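Side-chain contacts in [Ribosomal protein bS18]-alanine N-acetyltransferase (Escherichia coli O157:H7, PDB 5ISV), which probably transfers the acetyl group of acetyl-CoA to the N-terminal alanine of ribosomal protein bS18: residues S6-T9 with T10-P13; A14-H17 with I18-A22; E29-F32 with A33-G37. All coordinates share one frame; numbering follows the deposited sequence. Where two conformers were deposited one is given.

Interaction 1: residues S6-T9 with T10-P13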
ATOM      1  N   SER A   6       5.162   7.523 -10.789  0.50 24.88           N
ATOM      2  CA  SER A   6       5.975   6.351 -10.468  0.50 24.96           C
ATOM      3  C   SER A   6       7.073   6.700  -9.451  0.50 23.80           C
ATOM      4  O   SER A   6       7.675   7.779  -9.508  0.50 25.96           O
ATOM      5  CB  SER A   6       6.581   5.749 -11.735  0.50 28.05           C
ATOM      6  OG  SER A   6       7.443   4.685 -11.411  0.50 31.77           O
ATOM      7  N   LEU A   7       7.319   5.796  -8.506  1.00 22.84           N
ATOM      8  CA  LEU A   7       8.416   5.912  -7.587  1.00 23.68           C
ATOM      9  C   LEU A   7       9.592   5.191  -8.277  1.00 25.20           C
ATOM     10  O   LEU A   7       9.575   3.934  -8.423  1.00 27.88           O
ATOM     11  CB  LEU A   7       8.075   5.279  -6.218  1.00 22.04           C
ATOM     12  CG  LEU A   7       9.173   5.303  -5.140  1.00 23.90           C
ATOM     13  CD1 LEU A   7       9.233   6.647  -4.444  1.00 24.80           C
ATOM     14  CD2 LEU A   7       9.018   4.197  -4.108  1.00 25.05           C
ATOM     15  N   GLU A   8      10.612   5.947  -8.675  1.00 28.29           N
ATOM     16  CA  GLU A   8      11.823   5.413  -9.325  1.00 31.28           C
ATOM     17  C   GLU A   8      12.902   5.079  -8.305  1.00 29.85           C
ATOM     18  O   GLU A   8      12.857   5.526  -7.165  1.00 28.32           O
ATOM     19  CB  GLU A   8      12.405   6.449 -10.302  1.00 35.38           C
ATOM     20  CG  GLU A   8      11.409   7.040 -11.301  1.00 38.73           C
ATOM     21  CD  GLU A   8      10.793   6.000 -12.220  1.00 44.07           C
ATOM     22  OE1 GLU A   8      11.442   4.970 -12.495  1.00 52.95           O
ATOM     23  OE2 GLU A   8       9.662   6.218 -12.692  1.00 54.67           O
ATOM     24  N   THR A   9      13.928   4.339  -8.731  1.00 31.03           N
ATOM     25  CA  THR A   9      15.072   4.064  -7.857  1.00 32.64           C
ATOM     26  C   THR A   9      15.702   5.321  -7.197  1.00 34.11           C
ATOM     27  O   THR A   9      16.059   5.314  -6.007  1.00 34.21           O
ATOM     28  CB  THR A   9      16.156   3.291  -8.651  1.00 37.71           C
ATOM     29  OG1 THR A   9      15.601   2.040  -9.067  1.00 42.49           O
ATOM     30  CG2 THR A   9      17.405   3.035  -7.814  1.00 40.13           C
ATOM     31  N   THR A  10      15.836   6.389  -7.968  1.00 35.44           N
ATOM     32  CA  THR A  10      16.392   7.650  -7.454  1.00 39.40           C
ATOM     33  C   THR A  10      15.450   8.393  -6.501  1.00 33.80           C
ATOM     34  O   THR A  10      15.859   9.371  -5.869  1.00 37.11           O
ATOM     35  CB  THR A  10      16.752   8.599  -8.598  1.00 42.70           C
ATOM     36  OG1 THR A  10      15.624   8.705  -9.471  1.00 38.28           O
ATOM     37  CG2 THR A  10      17.960   8.063  -9.380  1.00 46.92           C
ATOM     38  N   ASP A  11      14.204   7.914  -6.397  1.00 30.46           N
ATOM     39  CA  ASP A  11      13.244   8.388  -5.412  1.00 30.63           C
ATOM     40  C   ASP A  11      13.290   7.626  -4.085  1.00 28.93           C
ATOM     41  O   ASP A  11      12.700   8.072  -3.101  1.00 29.08           O
ATOM     42  CB  ASP A  11      11.818   8.347  -5.970  1.00 29.43           C
ATOM     43  CG  ASP A  11      11.652   9.182  -7.223  1.00 31.63           C
ATOM     44  OD1 ASP A  11      12.103  10.364  -7.260  1.00 35.85           O
ATOM     45  OD2 ASP A  11      11.054   8.665  -8.191  1.00 33.66           O
ATOM     46  N   LEU A  12      14.031   6.508  -4.047  1.00 29.77           N
ATOM     47  CA  LEU A  12      14.032   5.680  -2.838  1.00 28.36           C
ATOM     48  C   LEU A  12      14.651   6.408  -1.620  1.00 28.99           C
ATOM     49  O   LEU A  12      14.128   6.294  -0.541  1.00 32.17           O
ATOM     50  CB  LEU A  12      14.616   4.271  -3.076  1.00 29.10           C
ATOM     51  CG  LEU A  12      13.792   3.383  -4.023  1.00 30.95           C
ATOM     52  CD1 LEU A  12      14.567   2.104  -4.279  1.00 32.87           C
ATOM     53  CD2 LEU A  12      12.412   3.049  -3.447  1.00 32.62           C
ATOM     54  N   PRO A  13      15.691   7.245  -1.800  1.00 31.73           N
ATOM     55  CA  PRO A  13      16.155   7.982  -0.605  1.00 32.48           C
ATOM     56  C   PRO A  13      15.068   8.905   0.023  1.00 29.78           C
ATOM     57  O   PRO A  13      14.940   8.977   1.245  1.00 29.07           O
ATOM     58  CB  PRO A  13      17.349   8.788  -1.132  1.00 34.85           C
ATOM     59  CG  PRO A  13      17.785   8.061  -2.339  1.00 37.17           C
ATOM     60  CD  PRO A  13      16.560   7.497  -2.966  1.00 34.14           C
TER

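Interaction 2: residues A14-H17 with I18-A22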
ATOM      1  N   ALA A  14      14.299   9.603  -0.810  1.00 27.42           N
ATOM      2  CA  ALA A  14      13.203  10.379  -0.297  1.00 24.79           C
ATOM      3  C   ALA A  14      12.148   9.496   0.385  1.00 22.51           C
ATOM      4  O   ALA A  14      11.620   9.878   1.445  1.00 23.01           O
ATOM      5  CB  ALA A  14      12.578  11.264  -1.391  1.00 25.96           C
ATOM      6  N   ALA A  15      11.882   8.298  -0.157  1.00 22.52           N
ATOM      7  CA  ALA A  15      10.893   7.426   0.475  1.00 21.32           C
ATOM      8  C   ALA A  15      11.411   6.949   1.824  1.00 20.67           C
ATOM      9  O   ALA A  15      10.645   6.909   2.791  1.00 21.92           O
ATOM     10  CB  ALA A  15      10.478   6.281  -0.423  1.00 22.57           C
ATOM     11  N   TYR A  16      12.694   6.549   1.880  1.00 22.61           N
ATOM     12  CA  TYR A  16      13.328   6.160   3.153  1.00 24.35           C
ATOM     13  C   TYR A  16      13.239   7.237   4.254  1.00 24.15           C
ATOM     14  O   TYR A  16      12.966   6.957   5.410  1.00 26.00           O
ATOM     15  CB  TYR A  16      14.806   5.736   2.908  1.00 26.54           C
ATOM     16  CG  TYR A  16      15.571   5.423   4.170  1.00 30.27           C
ATOM     17  CD1 TYR A  16      15.502   4.165   4.713  1.00 33.01           C
ATOM     18  CD2 TYR A  16      16.358   6.391   4.838  1.00 32.37           C
ATOM     19  CE1 TYR A  16      16.187   3.834   5.868  1.00 34.69           C
ATOM     20  CE2 TYR A  16      17.050   6.076   6.013  1.00 35.37           C
ATOM     21  CZ  TYR A  16      16.959   4.780   6.531  1.00 34.34           C
ATOM     22  OH  TYR A  16      17.633   4.424   7.687  1.00 34.84           O
ATOM     23  N   HIS A  17      13.458   8.500   3.863  1.00 24.38           N
ATOM     24  CA  HIS A  17      13.350   9.633   4.776  1.00 25.45           C
ATOM     25  C   HIS A  17      11.916   9.736   5.376  1.00 23.17           C
ATOM     26  O   HIS A  17      11.745   9.938   6.570  1.00 24.45           O
ATOM     27  CB  HIS A  17      13.795  10.917   4.007  1.00 27.00           C
ATOM     28  CG  HIS A  17      13.706  12.200   4.795  1.00 29.70           C
ATOM     29  ND1 HIS A  17      14.607  12.539   5.779  1.00 31.50           N
ATOM     30  CD2 HIS A  17      12.807  13.214   4.744  1.00 34.68           C
ATOM     31  CE1 HIS A  17      14.301  13.730   6.267  1.00 33.14           C
ATOM     32  NE2 HIS A  17      13.200  14.152   5.669  1.00 33.55           N
ATOM     33  N   ILE A  18      10.900   9.545   4.545  1.00 22.55           N
ATOM     34  CA  ILE A  18       9.506   9.487   5.030  1.00 21.98           C
ATOM     35  C   ILE A  18       9.285   8.329   6.011  1.00 23.49           C
ATOM     36  O   ILE A  18       8.710   8.492   7.069  1.00 23.83           O
ATOM     37  CB  ILE A  18       8.526   9.422   3.843  1.00 21.32           C
ATOM     38  CG1 ILE A  18       8.554  10.767   3.086  1.00 21.97           C
ATOM     39  CG2 ILE A  18       7.111   9.100   4.296  1.00 20.80           C
ATOM     40  CD1 ILE A  18       7.752  10.827   1.825  1.00 22.63           C
ATOM     41  N   GLU A  19       9.788   7.173   5.625  1.00 22.04           N
ATOM     42  CA  GLU A  19       9.644   5.987   6.467  1.00 23.10           C
ATOM     43  C   GLU A  19      10.210   6.208   7.911  1.00 23.92           C
ATOM     44  O   GLU A  19       9.554   5.806   8.891  1.00 25.92           O
ATOM     45  CB  GLU A  19      10.334   4.837   5.753  1.00 22.89           C
ATOM     46  CG  GLU A  19      10.329   3.516   6.515  1.00 23.48           C
ATOM     47  CD  GLU A  19       9.023   2.761   6.408  1.00 25.87           C
ATOM     48  OE1 GLU A  19       8.154   3.151   5.628  1.00 25.47           O
ATOM     49  OE2 GLU A  19       8.857   1.752   7.128  1.00 31.83           O
ATOM     50  N   GLN A  20      11.370   6.875   8.037  1.00 27.46           N
ATOM     51  CA  GLN A  20      11.947   7.214   9.361  1.00 26.49           C
ATOM     52  C   GLN A  20      11.103   8.136  10.213  1.00 27.82           C
ATOM     53  O   GLN A  20      11.103   8.068  11.443  1.00 29.00           O
ATOM     54  CB  GLN A  20      13.315   7.902   9.195  1.00 26.89           C
ATOM     55  CG  GLN A  20      14.354   7.128   8.445  1.00 28.50           C
ATOM     56  CD  GLN A  20      14.319   5.641   8.720  1.00 30.29           C
ATOM     57  OE1 GLN A  20      14.514   5.186   9.860  1.00 32.58           O
ATOM     58  NE2 GLN A  20      14.007   4.874   7.681  1.00 32.84           N
ATOM     59  N   ARG A  21      10.413   9.035   9.542  1.00 26.07           N
ATOM     60  CA  ARG A  21       9.600  10.016  10.200  1.00 27.98           C
ATOM     61  C   ARG A  21       8.239   9.431  10.526  1.00 27.92           C
ATOM     62  O   ARG A  21       7.676   9.770  11.553  1.00 31.48           O
ATOM     63  CB  ARG A  21       9.509  11.246   9.282  1.00 27.64           C
ATOM     64  CG  ARG A  21      10.832  12.004   9.151  1.00 27.11           C
ATOM     65  CD  ARG A  21      10.824  13.002   7.990  1.00 27.39           C
ATOM     66  NE  ARG A  21       9.633  13.823   8.014  1.00 27.34           N
ATOM     67  CZ  ARG A  21       9.431  14.865   8.816  1.00 28.62           C
ATOM     68  NH1 ARG A  21      10.344  15.229   9.707  1.00 31.01           N
ATOM     69  NH2 ARG A  21       8.269  15.512   8.731  1.00 31.75           N
ATOM     70  N   ALA A  22       7.729   8.548   9.655  1.00 24.61           N
ATOM     71  CA  ALA A  22       6.353   8.045   9.745  1.00 23.35           C
ATOM     72  C   ALA A  22       6.137   6.758  10.547  1.00 24.71           C
ATOM     73  O   ALA A  22       5.121   6.581  11.210  1.00 27.04           O
ATOM     74  CB  ALA A  22       5.801   7.859   8.347  1.00 23.14           C
TER

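Interaction 3: residues E29-F32 with A33-G37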
ATOM      1  N   GLU A  29      17.238   0.463   4.622  1.00 25.18           N
ATOM      2  CA  GLU A  29      17.516   0.882   3.256  1.00 25.94           C
ATOM      3  C   GLU A  29      17.594  -0.312   2.339  1.00 23.13           C
ATOM      4  O   GLU A  29      17.118  -0.249   1.201  1.00 24.58           O
ATOM      5  CB  GLU A  29      18.853   1.648   3.141  1.00 29.26           C
ATOM      6  CG  GLU A  29      18.785   3.106   3.432  1.00 34.76           C
ATOM      7  CD  GLU A  29      20.146   3.802   3.313  1.00 42.54           C
ATOM      8  OE1 GLU A  29      21.136   3.238   2.755  1.00 46.65           O
ATOM      9  OE2 GLU A  29      20.222   4.953   3.775  1.00 48.86           O
ATOM     10  N   LYS A  30      18.157  -1.424   2.848  1.00 25.45           N
ATOM     11  CA  LYS A  30      18.251  -2.668   2.097  1.00 29.43           C
ATOM     12  C   LYS A  30      16.876  -3.255   1.804  1.00 24.26           C
ATOM     13  O   LYS A  30      16.660  -3.795   0.704  1.00 28.23           O
ATOM     14  CB  LYS A  30      19.113  -3.675   2.856  1.00 36.29           C
ATOM     15  CG  LYS A  30      20.605  -3.457   2.689  1.00 43.42           C
ATOM     16  CD  LYS A  30      21.385  -4.776   2.795  1.00 49.78           C
ATOM     17  CE  LYS A  30      21.220  -5.465   4.150  1.00 57.12           C
ATOM     18  NZ  LYS A  30      21.415  -6.950   4.103  1.00 69.28           N
ATOM     19  N   THR A  31      15.935  -3.137   2.734  1.00 26.04           N
ATOM     20  CA  THR A  31      14.548  -3.576   2.448  1.00 27.24           C
ATOM     21  C   THR A  31      13.920  -2.772   1.323  1.00 22.90           C
ATOM     22  O   THR A  31      13.297  -3.320   0.419  1.00 22.48           O
ATOM     23  CB  THR A  31      13.597  -3.495   3.668  1.00 28.12           C
ATOM     24  OG1 THR A  31      14.105  -4.332   4.700  1.00 31.33           O
ATOM     25  CG2 THR A  31      12.221  -4.035   3.324  1.00 28.39           C
ATOM     26  N   PHE A  32      14.099  -1.436   1.368  1.00 22.24           N
ATOM     27  CA  PHE A  32      13.604  -0.638   0.244  1.00 21.83           C
ATOM     28  C   PHE A  32      14.188  -1.024  -1.090  1.00 23.56           C
ATOM     29  O   PHE A  32      13.472  -1.149  -2.064  1.00 25.48           O
ATOM     30  CB  PHE A  32      13.856   0.865   0.429  1.00 22.97           C
ATOM     31  CG  PHE A  32      12.751   1.627   1.156  1.00 21.56           C
ATOM     32  CD1 PHE A  32      11.568   1.981   0.543  1.00 24.63           C
ATOM     33  CD2 PHE A  32      12.936   1.953   2.477  1.00 25.36           C
ATOM     34  CE1 PHE A  32      10.594   2.706   1.225  1.00 22.24           C
ATOM     35  CE2 PHE A  32      11.991   2.694   3.167  1.00 22.46           C
ATOM     36  CZ  PHE A  32      10.796   3.022   2.537  1.00 23.14           C
ATOM     37  N   ALA A  33      15.506  -1.157  -1.152  1.00 26.79           N
ATOM     38  CA  ALA A  33      16.176  -1.636  -2.371  1.00 29.61           C
ATOM     39  C   ALA A  33      15.711  -3.021  -2.864  1.00 29.00           C
ATOM     40  O   ALA A  33      15.789  -3.347  -4.056  1.00 35.21           O
ATOM     41  CB  ALA A  33      17.670  -1.698  -2.126  1.00 30.84           C
ATOM     42  N   SER A  34      15.298  -3.850  -1.949  1.00 26.81           N
ATOM     43  CA  SER A  34      14.818  -5.200  -2.286  1.00 29.66           C
ATOM     44  C   SER A  34      13.426  -5.151  -2.926  1.00 27.66           C
ATOM     45  O   SER A  34      13.083  -5.972  -3.773  1.00 31.65           O
ATOM     46  CB  SER A  34      14.776  -6.056  -1.032  1.00 30.72           C
ATOM     47  OG  SER A  34      16.095  -6.328  -0.563  1.00 35.15           O
ATOM     48  N   ASN A  35      12.623  -4.166  -2.537  1.00 24.10           N
ATOM     49  CA  ASN A  35      11.227  -4.088  -2.941  1.00 21.75           C
ATOM     50  C   ASN A  35      11.029  -3.135  -4.152  1.00 21.18           C
ATOM     51  O   ASN A  35      10.243  -2.155  -4.090  1.00 21.71           O
ATOM     52  CB  ASN A  35      10.367  -3.697  -1.727  1.00 19.64           C
ATOM     53  CG  ASN A  35       9.970  -4.882  -0.850  1.00 19.74           C
ATOM     54  OD1 ASN A  35       9.045  -5.668  -1.155  1.00 24.79           O
ATOM     55  ND2 ASN A  35      10.704  -5.045   0.257  1.00 21.05           N
ATOM     56  N   GLN A  36      11.727  -3.446  -5.243  0.50 25.57           N
ATOM     57  CA  GLN A  36      11.597  -2.726  -6.502  0.50 26.31           C
ATOM     58  C   GLN A  36      11.877  -3.642  -7.695  0.50 27.00           C
ATOM     59  O   GLN A  36      12.276  -4.817  -7.538  0.50 27.48           O
ATOM     60  CB  GLN A  36      12.536  -1.513  -6.525  0.50 27.49           C
ATOM     61  CG  GLN A  36      13.984  -1.858  -6.796  0.50 29.16           C
ATOM     62  CD  GLN A  36      14.872  -0.627  -6.748  0.50 31.57           C
ATOM     63  OE1 GLN A  36      14.659   0.335  -7.484  0.50 33.24           O
ATOM     64  NE2 GLN A  36      15.880  -0.658  -5.887  0.50 33.77           N
ATOM     65  N   GLY A  37      11.601  -3.128  -8.886  1.00 27.57           N
ATOM     66  CA  GLY A  37      11.912  -3.822 -10.151  1.00 29.96           C
ATOM     67  C   GLY A  37      10.688  -4.229 -10.942  1.00 29.41           C
ATOM     68  O   GLY A  37       9.618  -3.710 -10.700  1.00 26.82           O
TER
HETATM   69  O   HOH W   1      10.879  -0.106  -2.244  1.00 30.79           O

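Interaction 1: residues S6-T9 with T10-P13
Asp11 folds back on Glu8 and closes a small ring of two hydrogen bonds with it, an example of how a side chain can hold the turn that leads into a helix. The backbone N of Glu8 donates to OD2 of Asp11 at 2.8 Å, a fairly straight bond (161°) that meets the carboxylate on its anti lone pair, away from OD1. In return the backbone N of Asp11 donates to O of Glu8, approaching from above the carbonyl plane. With CG anti to its own carbonyl carbon (chi1 -59°), Asp11 turns its carboxylate back toward Glu8. Its CB packs 3.4 Å from CD1 of Leu7. Thr9 supplies the next step: its carbonyl O accepts from N of Leu12 at 3.1 Å, the short i to i+3 spacing of a 3-10 turn, and CG of Leu12 lies 3.6 Å from the same oxygen. Leu12 lies almost perpendicular to Leu7, the two CD2 methyls 3.6 Å apart. The turn thus carries the chain from strand 2-6 into helix 12-22; Leu7 rests on Met51 and Ile56 of strand 50-60, while OG1 of Thr9 probably hydrogen-bonds to Gln36, just beyond helix 29-34.

Interaction 2: residues A14-H17 with I18-A22
Tyr16 with Gln20 and His17 with Arg21 are two i to i+4 side-chain pairs on successive positions of helix 12-22, the first helix of the GNAT acetyltransferase fold. Both follow one plan: a ring earlier in the helix is covered on one face by the chain of the residue one turn later. The backbone beneath is regular alpha-helix, with Ile18 N donating to Ala14 O at 3.2 Å and Glu19 N to Ala15 O, although the bond from Arg21 N to His17 O is weak.

The helix has two characters. On its inner side Ile18 and Ala15 pack against Met51 and Phe54 of strand 50-60, and Ile18 also touches Ala70, a predicted acetyl-CoA-binding residue of strand 63-71. Glu19 bends at chi2 and carries its carboxylate away from the preceding turn to Asn68, Trp27 and His23, which satisfy both of its oxygens. The more open positions carry the ring pairs. CD of Arg21 sits over the His17 ring, 3.9 Å from the centroid, in a CH-pi contact. The guanidinium reaches further, to a salt bridge with Asp72, and its plane lies nearly parallel to the imidazole (13°).

Gln20 adds hydrogen bonds to its ring contact. The first torsion (chi1 -58°) sets CG over the Tyr16 ring, a CH-pi contact, and the bend at chi2 turns the amide back toward the carbonyl of Tyr16. That oxygen therefore receives two donors from opposite faces of its plane, Gln20 N at 3.1 Å and, within the amide plane, Gln20 NE2 at 3.3 Å. This fixes the rotation of an amide tilted 24° from the ring. NE2 stands over the ring near its rim, an unusually close 3.0 Å from CE1 of Tyr16.

Interaction 3: residues E29-F32 with A33-G37
Asn35 and Thr31 run alongside each other in the same direction where helix 29-34 runs out. ND2 of Asn35 donates to the carbonyl O of Thr31 at 3.1 Å, a straight bond (162°) that lies in the amide plane but reaches the oxygen from above its carbonyl plane. The amide also brushes the methyl, ND2 being 3.6 Å from CG2 of Thr31. The backbone N of Asn35 makes a weak bond to the same Thr31 O and another to O of Phe32, so the side chain strengthens a turn whose backbone bonds are slackening. One residue earlier, Ser34 does something similar: with OG beside its own backbone N (chi1 -69°), hydroxyl and N-H both donate to O of Lys30, OG at 2.9 Å, from opposite faces of that carbonyl.

Further out, a water donates to O of Phe32 and O of Asn35 and bridges the end of the helix to the chain that leaves it. OD1 of Asn35 is held by the hydroxyl of Tyr40, and OG of Ser28 receives the backbone N-H of Thr31. Phe32 ties the helix to the body of the fold, meeting Trp27, and Phe54 of strand 50-60, edge to face and packing on Ala15 and Glu19 of helix 12-22.

Interactions 1 and 2 share helix 12-22, one at its entry and the other along the rest of it to its end, while interaction 3 covers the exit of the next helix, 29-34. Interaction 1 is a surface contact; interactions 2 and 3 are partly buried. In interactions 1 and 3, where regular backbone bonding starts or stops, side-chain carboxylate, hydroxyl and amide groups bond to backbone atoms. In interaction 2 the backbone bonding is nearly regular and ring faces are covered by side chains, though the Gln20 amide still adds a bond to a backbone carbonyl. The two helices also meet directly: CE1 of Tyr16 lies 3.6 Å from CG of Glu29.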